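Local coordinates for cellulase, glycosyl hydrolase family 5, TPS linker, domain X (Spirochaeta thermophila, PDB 5E9P), which probably targets a cellulase to crystalline plant polysaccharide, through a jelly-roll type A carbohydrate-binding module that binds cellulose and xylan, at residues T23-N31 with V57-A65. Residues are numbered along the deposited sequence; the frame is centred on the assembly and turned at random.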
loop_
_atom_site.group_PDB
_atom_site.type_symbol
_atom_site.label_atom_id
_atom_site.label_comp_id
_atom_site.label_asym_id
_atom_site.label_seq_id
_atom_site.Cartn_x
_atom_site.Cartn_y
_atom_site.Cartn_z
ATOM N N THR A 23 3.581 3.775 6.774
ATOM C CA THR A 23 5.030 3.649 6.752
ATOM C C THR A 23 5.606 4.941 6.217
ATOM O O THR A 23 4.978 5.629 5.421
ATOM C CB THR A 23 5.452 2.464 5.828
ATOM O OG1 THR A 23 6.846 2.288 5.843
ATOM C CG2 THR A 23 4.983 2.586 4.431
ATOM N N ASP A 24 6.848 5.215 6.586
ATOM C CA ASP A 24 7.581 6.298 6.011
ATOM C C ASP A 24 8.718 5.804 5.095
ATOM O O ASP A 24 9.605 6.597 4.756
ATOM C CB ASP A 24 8.118 7.282 7.082
ATOM C CG ASP A 24 9.180 6.607 7.998
ATOM O OD1 ASP A 24 9.538 5.468 7.794
ATOM O OD2 ASP A 24 9.618 7.276 8.952
ATOM N N GLN A 25 8.615 4.573 4.608
ATOM C CA GLN A 25 9.756 3.899 3.943
ATOM C C GLN A 25 9.590 3.761 2.432
ATOM O O GLN A 25 10.403 3.087 1.812
ATOM C CB GLN A 25 10.006 2.518 4.627
ATOM C CG GLN A 25 10.368 2.508 6.086
ATOM C CD GLN A 25 10.670 1.086 6.640
ATOM O OE1 GLN A 25 10.844 0.059 6.040
ATOM N NE2 GLN A 25 10.805 1.087 7.926
ATOM N N PHE A 26 8.550 4.321 1.815
ATOM C CA PHE A 26 8.417 4.182 0.360
ATOM C C PHE A 26 9.601 4.765 -0.363
ATOM O O PHE A 26 10.233 5.751 0.041
ATOM C CB PHE A 26 7.182 4.927 -0.174
ATOM C CG PHE A 26 5.896 4.158 -0.173
ATOM C CD1 PHE A 26 5.541 3.297 0.836
ATOM C CD2 PHE A 26 4.978 4.308 -1.207
ATOM C CE1 PHE A 26 4.334 2.594 0.810
ATOM C CE2 PHE A 26 3.806 3.620 -1.235
ATOM C CZ PHE A 26 3.479 2.751 -0.224
ATOM N N SER A 27 9.888 4.182 -1.539
ATOM C CA SER A 27 10.839 4.806 -2.467
ATOM C C SER A 27 10.303 6.138 -2.948
ATOM O O SER A 27 9.144 6.221 -3.336
ATOM C CB SER A 27 11.012 3.893 -3.667
ATOM O OG SER A 27 11.846 4.498 -4.636
ATOM N N THR A 28 11.214 7.119 -2.997
ATOM C CA THR A 28 10.923 8.424 -3.518
ATOM C C THR A 28 11.740 8.757 -4.789
ATOM O O THR A 28 11.790 9.888 -5.232
ATOM C CB THR A 28 11.181 9.497 -2.428
ATOM O OG1 THR A 28 12.534 9.323 -1.924
ATOM C CG2 THR A 28 10.208 9.314 -1.282
ATOM N N ASP A 29 12.404 7.751 -5.304
ATOM C CA ASP A 29 13.335 7.889 -6.457
ATOM C C ASP A 29 12.618 7.659 -7.744
ATOM O O ASP A 29 12.232 6.496 -8.041
ATOM C CB ASP A 29 14.426 6.851 -6.300
ATOM C CG ASP A 29 15.363 6.769 -7.496
ATOM O OD1 ASP A 29 15.322 7.712 -8.325
ATOM O OD2 ASP A 29 16.146 5.794 -7.551
ATOM N N PRO A 30 12.427 8.675 -8.611
ATOM C CA PRO A 30 11.735 8.458 -9.893
ATOM C C PRO A 30 12.467 7.538 -10.854
ATOM O O PRO A 30 11.843 7.106 -11.795
ATOM C CB PRO A 30 11.531 9.865 -10.469
ATOM C CG PRO A 30 11.713 10.801 -9.295
ATOM C CD PRO A 30 12.751 10.103 -8.433
ATOM N N ASN A 31 13.739 7.289 -10.626
ATOM C CA ASN A 31 14.476 6.320 -11.473
ATOM C C ASN A 31 14.099 4.885 -11.138
ATOM O O ASN A 31 14.415 3.988 -11.912
ATOM C CB ASN A 31 15.989 6.504 -11.239
ATOM C CG ASN A 31 16.494 7.832 -11.641
ATOM O OD1 ASN A 31 16.158 8.320 -12.725
ATOM N ND2 ASN A 31 17.364 8.407 -10.823
ATOM N N VAL A 57 1.996 -0.485 -9.300
ATOM C CA VAL A 57 2.370 0.914 -9.364
ATOM C C VAL A 57 3.725 1.089 -8.712
ATOM O O VAL A 57 3.991 0.489 -7.642
ATOM C CB VAL A 57 1.277 1.811 -8.753
ATOM C CG1 VAL A 57 0.971 1.454 -7.284
ATOM C CG2 VAL A 57 1.628 3.285 -8.870
ATOM N N ALA A 58 4.595 1.916 -9.275
ATOM C CA ALA A 58 5.876 2.161 -8.632
ATOM C C ALA A 58 5.664 3.084 -7.408
ATOM O O ALA A 58 4.911 4.060 -7.494
ATOM C CB ALA A 58 6.854 2.815 -9.596
ATOM N N GLN A 59 6.383 2.808 -6.329
ATOM C CA GLN A 59 6.240 3.630 -5.110
ATOM C C GLN A 59 6.551 5.112 -5.416
ATOM O O GLN A 59 5.914 5.975 -4.837
ATOM C CB GLN A 59 7.136 3.109 -4.039
ATOM C CG GLN A 59 6.609 1.817 -3.429
ATOM C CD GLN A 59 7.621 1.124 -2.563
ATOM O OE1 GLN A 59 8.493 1.752 -1.945
ATOM N NE2 GLN A 59 7.528 -0.208 -2.500
ATOM N N HIS A 60 7.496 5.369 -6.328
ATOM C CA HIS A 60 7.862 6.766 -6.579
ATOM C C HIS A 60 6.729 7.567 -7.189
ATOM O O HIS A 60 6.840 8.803 -7.232
ATOM C CB HIS A 60 9.115 6.863 -7.427
ATOM C CG HIS A 60 8.904 6.512 -8.888
ATOM N ND1 HIS A 60 9.494 5.409 -9.484
ATOM C CD2 HIS A 60 8.247 7.175 -9.867
ATOM C CE1 HIS A 60 9.133 5.377 -10.739
ATOM N NE2 HIS A 60 8.383 6.433 -11.007
ATOM N N GLN A 61 5.693 6.907 -7.688
ATOM C CA GLN A 61 4.571 7.591 -8.304
ATOM C C GLN A 61 3.612 8.109 -7.271
ATOM O O GLN A 61 2.629 8.811 -7.609
ATOM C CB GLN A 61 3.882 6.603 -9.244
ATOM C CG GLN A 61 4.761 6.065 -10.377
ATOM C CD GLN A 61 4.012 5.077 -11.264
ATOM O OE1 GLN A 61 4.254 3.890 -11.236
ATOM N NE2 GLN A 61 2.982 5.571 -11.885
ATOM N N ILE A 62 3.814 7.766 -5.990
ATOM C CA ILE A 62 2.870 8.049 -4.909
ATOM C C ILE A 62 3.554 9.008 -3.944
ATOM O O ILE A 62 4.421 8.583 -3.175
ATOM C CB ILE A 62 2.440 6.757 -4.179
ATOM C CG1 ILE A 62 1.932 5.713 -5.205
ATOM C CG2 ILE A 62 1.413 7.116 -3.129
ATOM C CD1 ILE A 62 1.581 4.393 -4.571
ATOM N N PRO A 63 3.195 10.281 -3.916
ATOM C CA PRO A 63 3.843 11.199 -2.997
ATOM C C PRO A 63 3.489 10.895 -1.540
ATOM O O PRO A 63 2.371 10.492 -1.208
ATOM C CB PRO A 63 3.340 12.592 -3.390
ATOM C CG PRO A 63 2.862 12.448 -4.783
ATOM C CD PRO A 63 2.314 11.000 -4.840
ATOM N N ALA A 64 4.435 11.183 -0.645
ATOM C CA ALA A 64 4.159 11.149 0.779
ATOM C C ALA A 64 3.074 12.131 1.163
ATOM O O ALA A 64 2.876 13.176 0.459
ATOM C CB ALA A 64 5.375 11.479 1.593
ATOM N N ALA A 65 2.409 11.902 2.261
ATOM C CA ALA A 65 1.517 12.851 2.851
ATOM C C ALA A 65 2.334 14.021 3.422
ATOM O O ALA A 65 3.545 13.956 3.539
ATOM C CB ALA A 65 0.721 12.190 3.942
HETATM O O HOH W 1 7.268 8.335 -3.306
HETATM O O HOH W 2 9.873 3.628 -6.914
HETATM O O HOH W 3 9.070 10.472 -7.200
#
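Two loops that close one end of the jelly-roll sandwich meet where Phe-26, Ser-27 and Pro-30, between strands 17-23 and 36-40, lie against Gln-59 and His-60 in the 3-10 turn after strand 56-58. A buried amide shows how such loops can be joined without strand pairing. Gln-59 OE1 accepts from Ser-27 N at 2.8 Å, nearly straight (170°) and in the carbonyl plane, while its NE2 donates to Tyr-36 O and Lys-86 OXT, so both ends of the amide are fixed. Nearer the backbone, the Gln-59 chain crosses the Phe-26 ring at about a right angle, its CG over one face, 4.1 Å from the centroid. Ile-62 CD1 meets the ring edge at CE2 (4.1 Å), and Trp-70 stacks on the same ring, which also touches Val-37 and Ile-85.

At the outer end, His-60 has CG between its backbone N and carbonyl carbon (chi1 74°), which brings the imidazole against Pro-30. Pro-30 CA sits over the ring face, 3.7 Å from the centroid, and Trp-33 packs edge-to-face with it. Replacing His-60 by alanine would probably leave Pro-30 CA without its CH-pi partner and deprive Trp-33 of this edge-to-face contact. Waters also bridge the segments: one joins Ser-27 OG to His-60 N (3.0 Å to the latter) and ND1, and another lies within hydrogen-bonding distance of Ser-27 O and Ile-62 O (2.8 and 2.9 Å). Buried amide, CH-pi contacts and bridging waters together make up a loop-to-loop closure at the end of a beta-sandwich, here the jelly roll of CBM64.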